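Local structure of glycinin A3B4 subunit (Glycine max, 2D5F) at the interface of chains A and B and the interface of chains A and C. The protein is an 11S globulin seed storage protein of soybean, a bicupin subunit that assembles into hexamers and probably stores nitrogen for germination. Numbering follows the deposited sequence. Chains: chain A/B/C, glycinin A3B4 subunit.

Contact 1 and contact 2 are adjoining patches of one interface between chains A and B, their C-alpha centres about 9 Å apart. They share A:Pro382, A:Ala431 and B:Phe208. Strand 429-435 of chain A runs through both, while chain B supplies 3-10 helix 204-207 and then helix 210-216. Contact 3 joins chains A and C, about 47 Å from contact 1 and 48 Å from contact 2. The A-C interface is two-fold symmetric and the A-B interface is not. The subunit thus uses separate surfaces for the two neighbours, which fits assembly into the six-subunit particle.

Contact 1: the interface of chains A and B. Residues chain A 379, 381-382, 431, 456; chain B 208, 212-213, 216-217.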
loop_
_atom_site.group_PDB
_atom_site.type_symbol
_atom_site.label_atom_id
_atom_site.label_comp_id
_atom_site.label_asym_id
_atom_site.label_seq_id
_atom_site.Cartn_x
_atom_site.Cartn_y
_atom_site.Cartn_z
ATOM N N ILE A 379 -27.781 11.633 -26.369
ATOM C CA ILE A 379 -27.352 12.578 -25.346
ATOM C C ILE A 379 -26.588 11.945 -24.185
ATOM O O ILE A 379 -26.968 10.890 -23.678
ATOM C CB ILE A 379 -28.560 13.318 -24.708
ATOM C CG1 ILE A 379 -29.286 14.169 -25.751
ATOM C CG2 ILE A 379 -28.088 14.197 -23.549
ATOM C CD1 ILE A 379 -30.563 14.794 -25.219
ATOM N N SER A 381 -26.198 12.929 -20.828
ATOM C CA SER A 381 -26.801 13.891 -19.915
ATOM C C SER A 381 -25.825 14.590 -18.975
ATOM O O SER A 381 -24.719 14.101 -18.730
ATOM C CB SER A 381 -27.954 13.239 -19.126
ATOM O OG SER A 381 -27.528 12.174 -18.303
ATOM N N PRO A 382 -26.224 15.755 -18.441
ATOM C CA PRO A 382 -25.392 16.544 -17.527
ATOM C C PRO A 382 -24.601 15.730 -16.516
ATOM O O PRO A 382 -25.174 15.029 -15.680
ATOM C CB PRO A 382 -26.401 17.466 -16.857
ATOM C CG PRO A 382 -27.369 17.729 -17.967
ATOM C CD PRO A 382 -27.570 16.353 -18.556
ATOM N N ALA A 431 -22.432 18.366 -20.836
ATOM C CA ALA A 431 -23.387 17.506 -21.513
ATOM C C ALA A 431 -23.074 17.567 -23.003
ATOM O O ALA A 431 -22.561 18.573 -23.499
ATOM C CB ALA A 431 -24.806 17.977 -21.247
ATOM N N LYS A 456 -28.854 12.685 -13.314
ATOM C CA LYS A 456 -30.002 11.780 -13.197
ATOM C C LYS A 456 -29.797 10.851 -11.996
ATOM O O LYS A 456 -30.697 10.656 -11.168
ATOM C CB LYS A 456 -30.166 10.934 -14.468
ATOM C CG LYS A 456 -30.626 11.708 -15.694
ATOM C CD LYS A 456 -30.661 10.829 -16.943
ATOM C CE LYS A 456 -31.610 9.643 -16.768
ATOM N NZ LYS A 456 -31.636 8.753 -17.968
ATOM N N PHE B 208 -28.377 25.393 -18.121
ATOM C CA PHE B 208 -28.932 24.636 -19.245
ATOM C C PHE B 208 -30.330 25.169 -19.547
ATOM O O PHE B 208 -30.977 25.733 -18.669
ATOM C CB PHE B 208 -29.021 23.149 -18.890
ATOM C CG PHE B 208 -27.689 22.485 -18.734
ATOM C CD1 PHE B 208 -26.979 22.049 -19.851
ATOM C CD2 PHE B 208 -27.124 22.327 -17.474
ATOM C CE1 PHE B 208 -25.718 21.462 -19.714
ATOM C CE2 PHE B 208 -25.863 21.743 -17.323
ATOM C CZ PHE B 208 -25.161 21.311 -18.444
ATOM N N PHE B 212 -33.485 21.439 -23.134
ATOM C CA PHE B 212 -32.458 20.400 -23.066
ATOM C C PHE B 212 -32.575 19.596 -21.766
ATOM O O PHE B 212 -32.373 18.388 -21.751
ATOM C CB PHE B 212 -31.065 21.030 -23.183
ATOM C CG PHE B 212 -29.948 20.023 -23.211
ATOM C CD1 PHE B 212 -29.106 19.869 -22.117
ATOM C CD2 PHE B 212 -29.768 19.198 -24.319
ATOM C CE1 PHE B 212 -28.096 18.900 -22.122
ATOM C CE2 PHE B 212 -28.767 18.228 -24.337
ATOM C CZ PHE B 212 -27.929 18.079 -23.236
ATOM N N LEU B 213 -32.902 20.272 -20.671
ATOM C CA LEU B 213 -33.053 19.587 -19.395
ATOM C C LEU B 213 -34.208 18.592 -19.521
ATOM O O LEU B 213 -34.128 17.466 -19.032
ATOM C CB LEU B 213 -33.313 20.612 -18.287
ATOM C CG LEU B 213 -32.236 20.765 -17.201
ATOM C CD1 LEU B 213 -30.844 20.472 -17.761
ATOM C CD2 LEU B 213 -32.304 22.158 -16.606
ATOM N N SER B 216 -32.870 15.692 -21.622
ATOM C CA SER B 216 -31.855 14.969 -20.852
ATOM C C SER B 216 -32.416 14.045 -19.785
ATOM O O SER B 216 -31.992 12.894 -19.661
ATOM C CB SER B 216 -30.904 15.958 -20.170
ATOM O OG SER B 216 -30.027 16.546 -21.100
ATOM N N PHE B 217 -33.368 14.565 -19.019
ATOM C CA PHE B 217 -33.987 13.841 -17.923
ATOM C C PHE B 217 -35.309 13.166 -18.291
ATOM O O PHE B 217 -36.027 12.686 -17.413
ATOM C CB PHE B 217 -34.210 14.810 -16.760
ATOM C CG PHE B 217 -32.967 15.555 -16.338
ATOM C CD1 PHE B 217 -33.038 16.892 -15.944
ATOM C CD2 PHE B 217 -31.730 14.915 -16.302
ATOM C CE1 PHE B 217 -31.900 17.579 -15.517
ATOM C CE2 PHE B 217 -30.587 15.593 -15.877
ATOM C CZ PHE B 217 -30.673 16.932 -15.483
#
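A:Ala431 on strand 429-435 points its methyl at the outer part of the B:Phe212 ring, with CB 3.5 Å from CE1. This is the apolar centre of a patch where helix 210-216 of chain B lies against the C-terminal cupin region of chain A. The ring of B:Phe212 reaches across because its CG is anti to the backbone N (chi1 -176°). A:Ile379 approaches the ring further round, passing it in the opposite direction. Its CG2 branch is 3.9 Å from CZ of B:Phe212, and its CD1 faces CE2. The ring tip is thus lodged between a methyl and a branched chain. B:Phe208 touches the same alanine, its CE1 3.9 Å from CB of A:Ala431.

Outward, A:Pro382 sets its CD 3.7 Å from CB of B:Ser216. The serine OG is a polar atom set among apolar groups, 3.5 Å from A:Pro382 CD and close to A:Ile379 CG2. It is satisfied within chain B: OG donates a 3.1 Å hydrogen bond to the backbone O of B:Phe212, from above the carbonyl plane. No polar bond crosses the patch.

At the polar rim, A:Lys456 and B:Phe217 slide past each other in opposite directions. The aliphatic stem makes the contact: CG of A:Lys456 is 3.4 Å from CD2 of B:Phe217. CD of the lysine lies 3.7 Å from the backbone O of B:Ser216; beyond it the chain bends at chi3 (60°).

Contact 2: the interface of chains A and B. Residues chain A 382, 402, 404, 408, 410, 429, 431; chain B 204, 207-208.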
loop_
_atom_site.group_PDB
_atom_site.type_symbol
_atom_site.label_atom_id
_atom_site.label_comp_id
_atom_site.label_asym_id
_atom_site.label_seq_id
_atom_site.Cartn_x
_atom_site.Cartn_y
_atom_site.Cartn_z
ATOM N N PRO A 382 -26.224 15.755 -18.441
ATOM C CA PRO A 382 -25.392 16.544 -17.527
ATOM C C PRO A 382 -24.601 15.730 -16.516
ATOM O O PRO A 382 -25.174 15.029 -15.680
ATOM C CB PRO A 382 -26.401 17.466 -16.857
ATOM C CG PRO A 382 -27.369 17.729 -17.967
ATOM C CD PRO A 382 -27.570 16.353 -18.556
ATOM N N ARG A 402 -22.055 21.545 -24.058
ATOM C CA ARG A 402 -22.303 22.639 -23.129
ATOM C C ARG A 402 -21.551 22.413 -21.813
ATOM O O ARG A 402 -21.594 21.319 -21.247
ATOM C CB ARG A 402 -23.808 22.773 -22.857
ATOM C CG ARG A 402 -24.645 23.065 -24.105
ATOM C CD ARG A 402 -26.108 23.329 -23.753
ATOM N NE ARG A 402 -26.901 23.776 -24.902
ATOM C CZ ARG A 402 -27.470 22.970 -25.796
ATOM N NH1 ARG A 402 -27.345 21.654 -25.688
ATOM N NH2 ARG A 402 -28.171 23.481 -26.801
ATOM N N VAL A 404 -20.995 24.184 -17.996
ATOM C CA VAL A 404 -21.477 25.148 -17.009
ATOM C C VAL A 404 -20.620 25.203 -15.739
ATOM O O VAL A 404 -20.312 24.163 -15.155
ATOM C CB VAL A 404 -22.928 24.799 -16.599
ATOM C CG1 VAL A 404 -23.451 25.807 -15.590
ATOM C CG2 VAL A 404 -23.820 24.749 -17.834
ATOM N N GLY A 408 -23.419 28.902 -12.706
ATOM C CA GLY A 408 -24.543 28.516 -13.541
ATOM C C GLY A 408 -24.440 29.126 -14.923
ATOM O O GLY A 408 -25.435 29.270 -15.635
ATOM N N ALA A 410 -22.921 29.053 -18.767
ATOM C CA ALA A 410 -22.412 28.166 -19.796
ATOM C C ALA A 410 -21.121 28.759 -20.376
ATOM O O ALA A 410 -21.172 29.538 -21.327
ATOM C CB ALA A 410 -23.459 28.000 -20.892
ATOM N N VAL A 429 -20.044 21.214 -14.926
ATOM C CA VAL A 429 -21.025 20.292 -15.475
ATOM C C VAL A 429 -21.043 20.363 -16.991
ATOM O O VAL A 429 -21.089 21.441 -17.577
ATOM C CB VAL A 429 -22.422 20.586 -14.914
ATOM C CG1 VAL A 429 -23.420 19.550 -15.414
ATOM C CG2 VAL A 429 -22.362 20.594 -13.393
ATOM N N ALA A 431 -22.432 18.366 -20.836
ATOM C CA ALA A 431 -23.387 17.506 -21.513
ATOM C C ALA A 431 -23.074 17.567 -23.003
ATOM O O ALA A 431 -22.561 18.573 -23.499
ATOM C CB ALA A 431 -24.806 17.977 -21.247
ATOM N N VAL B 204 -25.968 24.913 -11.126
ATOM C CA VAL B 204 -25.365 24.397 -12.342
ATOM C C VAL B 204 -26.464 24.050 -13.345
ATOM O O VAL B 204 -26.251 24.116 -14.555
ATOM C CB VAL B 204 -24.484 23.144 -12.055
ATOM C CG1 VAL B 204 -23.341 23.532 -11.121
ATOM C CG2 VAL B 204 -25.323 22.023 -11.432
ATOM N N GLY B 207 -27.745 26.703 -15.866
ATOM C CA GLY B 207 -26.893 26.966 -17.014
ATOM C C GLY B 207 -27.346 26.223 -18.265
ATOM O O GLY B 207 -26.765 26.389 -19.344
ATOM N N PHE B 208 -28.377 25.393 -18.121
ATOM C CA PHE B 208 -28.932 24.636 -19.245
ATOM C C PHE B 208 -30.330 25.169 -19.547
ATOM O O PHE B 208 -30.977 25.733 -18.669
ATOM C CB PHE B 208 -29.021 23.149 -18.890
ATOM C CG PHE B 208 -27.689 22.485 -18.734
ATOM C CD1 PHE B 208 -26.979 22.049 -19.851
ATOM C CD2 PHE B 208 -27.124 22.327 -17.474
ATOM C CE1 PHE B 208 -25.718 21.462 -19.714
ATOM C CE2 PHE B 208 -25.863 21.743 -17.323
ATOM C CZ PHE B 208 -25.161 21.311 -18.444
#
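B:Phe208 inserts its ring between A:Val404 and A:Pro382, on the sheet of the C-terminal cupin domain of chain A. Its CG lies beside the backbone N and anti to the carbonyl carbon (chi1 -68°), and CB carries the ring toward strands 398-404 and 429-435. On the CD1-CE1 side, CD1 comes near CD of A:Arg402. CE1 then lies 3.9 Å from CB of that arginine, so the stem makes the contact; the guanidinium plane is turned 65° from the ring. CE1 also reaches the A:Ala431 methyl.

On the CD2-CE2 side, CG2 of A:Val404 sits over the ring face, offset toward the rim, 3.7 Å from CE2 of B:Phe208. At the tip, CZ meets CG1 of A:Val429 at 3.9 Å. A:Pro382 CG lies over the opposite face, also toward the rim. An alanine in place of B:Phe208 would probably open a gap between A:Val404 and A:Pro382 and leave A:Val429 CG1 without its aromatic partner.

One 3-10 turn earlier in chain B, B:Val204 crosses A:Val429 at about a right angle. CG2 of A:Val429 meets CB of B:Val204 at 3.6 Å. While CG2 of A:Val404 covers the ring, its CG1, anti to its own backbone N, faces the B:Val204 backbone O, 3.4 Å away. Both branches of A:Val404, CG1 and CG2, come to 3.9 Å from CA of B:Gly207.

Contact 3: the interface of chains A and C. Residues chain A 89, 114, 116, 248-249; chain C 338-339, 341, 344, 350.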
loop_
_atom_site.group_PDB
_atom_site.type_symbol
_atom_site.label_atom_id
_atom_site.label_comp_id
_atom_site.label_asym_id
_atom_site.label_seq_id
_atom_site.Cartn_x
_atom_site.Cartn_y
_atom_site.Cartn_z
ATOM N N PHE A 89 14.294 -9.846 -27.013
ATOM C CA PHE A 89 14.019 -10.197 -28.409
ATOM C C PHE A 89 15.384 -10.339 -29.067
ATOM O O PHE A 89 16.143 -9.376 -29.124
ATOM C CB PHE A 89 13.225 -9.095 -29.113
ATOM C CG PHE A 89 11.736 -9.221 -28.963
ATOM C CD1 PHE A 89 11.169 -9.565 -27.742
ATOM C CD2 PHE A 89 10.895 -8.940 -30.033
ATOM C CE1 PHE A 89 9.783 -9.626 -27.586
ATOM C CE2 PHE A 89 9.508 -8.995 -29.891
ATOM C CZ PHE A 89 8.951 -9.340 -28.657
ATOM N N ILE A 114 8.906 -5.382 -28.753
ATOM C CA ILE A 114 8.280 -4.508 -29.737
ATOM C C ILE A 114 6.780 -4.613 -29.498
ATOM O O ILE A 114 6.233 -5.713 -29.455
ATOM C CB ILE A 114 8.592 -4.954 -31.183
ATOM C CG1 ILE A 114 10.090 -4.825 -31.454
ATOM C CG2 ILE A 114 7.781 -4.133 -32.167
ATOM C CD1 ILE A 114 10.644 -3.445 -31.195
ATOM N N HIS A 116 2.935 -3.686 -30.747
ATOM C CA HIS A 116 2.135 -3.293 -31.899
ATOM C C HIS A 116 0.878 -2.552 -31.479
ATOM O O HIS A 116 0.298 -2.842 -30.428
ATOM C CB HIS A 116 1.742 -4.532 -32.708
ATOM C CG HIS A 116 2.891 -5.170 -33.419
ATOM N ND1 HIS A 116 3.421 -4.657 -34.584
ATOM C CD2 HIS A 116 3.637 -6.256 -33.112
ATOM C CE1 HIS A 116 4.445 -5.401 -34.963
ATOM N NE2 HIS A 116 4.598 -6.376 -34.087
ATOM N N SER A 248 10.496 -9.581 -34.327
ATOM C CA SER A 248 9.129 -9.629 -33.813
ATOM C C SER A 248 8.348 -10.757 -34.479
ATOM O O SER A 248 8.515 -11.019 -35.670
ATOM C CB SER A 248 8.428 -8.291 -34.074
ATOM O OG SER A 248 7.115 -8.275 -33.540
ATOM N N PRO A 249 7.489 -11.450 -33.710
ATOM C CA PRO A 249 6.678 -12.557 -34.235
ATOM C C PRO A 249 5.898 -12.197 -35.502
ATOM O O PRO A 249 5.870 -12.967 -36.463
ATOM C CB PRO A 249 5.772 -12.902 -33.055
ATOM C CG PRO A 249 6.665 -12.631 -31.879
ATOM C CD PRO A 249 7.300 -11.306 -32.256
ATOM N N PRO C 338 0.767 -13.946 -31.012
ATOM C CA PRO C 338 2.205 -13.831 -31.274
ATOM C C PRO C 338 2.808 -12.483 -30.888
ATOM O O PRO C 338 3.867 -12.429 -30.276
ATOM C CB PRO C 338 2.300 -14.080 -32.780
ATOM C CG PRO C 338 1.173 -15.028 -33.030
ATOM C CD PRO C 338 0.055 -14.414 -32.216
ATOM N N SER C 339 2.123 -11.401 -31.246
ATOM C CA SER C 339 2.607 -10.049 -30.972
ATOM C C SER C 339 2.722 -9.669 -29.491
ATOM O O SER C 339 3.331 -8.653 -29.161
ATOM C CB SER C 339 1.728 -9.024 -31.697
ATOM O OG SER C 339 0.414 -8.991 -31.169
ATOM N N ALA C 341 4.287 -11.444 -27.270
ATOM C CA ALA C 341 5.471 -12.113 -26.741
ATOM C C ALA C 341 6.371 -11.198 -25.910
ATOM O O ALA C 341 6.640 -10.053 -26.290
ATOM C CB ALA C 341 6.272 -12.721 -27.891
ATOM N N TYR C 344 11.455 -13.607 -27.166
ATOM C CA TYR C 344 11.312 -14.113 -28.526
ATOM C C TYR C 344 12.628 -14.350 -29.252
ATOM O O TYR C 344 13.534 -13.517 -29.213
ATOM C CB TYR C 344 10.439 -13.155 -29.347
ATOM C CG TYR C 344 10.260 -13.550 -30.801
ATOM C CD1 TYR C 344 10.690 -12.706 -31.828
ATOM C CD2 TYR C 344 9.659 -14.761 -31.151
ATOM C CE1 TYR C 344 10.526 -13.053 -33.164
ATOM C CE2 TYR C 344 9.490 -15.119 -32.489
ATOM C CZ TYR C 344 9.926 -14.258 -33.490
ATOM O OH TYR C 344 9.766 -14.591 -34.817
ATOM N N ARG C 350 8.639 -18.527 -28.364
ATOM C CA ARG C 350 8.278 -17.308 -27.655
ATOM C C ARG C 350 7.633 -17.573 -26.297
ATOM O O ARG C 350 7.054 -18.633 -26.065
ATOM C CB ARG C 350 7.332 -16.464 -28.519
ATOM C CG ARG C 350 6.069 -17.182 -28.984
ATOM C CD ARG C 350 5.214 -16.250 -29.839
ATOM N NE ARG C 350 4.104 -16.918 -30.516
ATOM C CZ ARG C 350 2.893 -17.106 -29.995
ATOM N NH1 ARG C 350 1.958 -17.722 -30.706
ATOM N NH2 ARG C 350 2.610 -16.680 -28.772
HETATM O O HOH W 1 2.408 -6.054 -29.562
#
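Strand 89-91 of chain A and strand 343-345 of chain C meet in parallel, with A:Phe89 bridged to C:Tyr344. Beside them, the loop at A:Ser248 and A:Pro249 and strand 114-118 face the 3-10 helix 338-340 of chain C.

C:Tyr344 lies between two partners. Its CG is anti to the backbone N (chi1 178°), which sends the ring toward A:Pro249. CG of A:Pro249 rests over the centre of one ring face, and CD is 3.7 Å from CD1 of C:Tyr344. At the other end of the side chain, CB of C:Tyr344 sits over the centre of the A:Phe89 ring. The edge of that phenyl ring meets the backbone O of C:Ala341 in its plane, with CZ 3.4 Å away. A:Pro249 also packs on C:Pro338, CB to CB at 3.7 Å.

Among the residues of this patch no direct polar bond crosses; a water makes one link. It accepts from the backbone N of A:His116 in a nearly straight bond of 2.7 Å (177° at H). The same water lies 2.8 Å from the backbone O of C:Ser339. CD2 of the A:His116 imidazole touches the serine, 3.6 Å from CB of C:Ser339. Its NE2 shares a 3.2 Å hydrogen bond with OG of A:Ser248, which probably steadies the ring's rotation beside the A:Pro249 loop.

Two-fold symmetry repeats the patch with the chains exchanged. This pair of proline-tyrosine seats and bridged strands probably holds two subunits together in the hexamer.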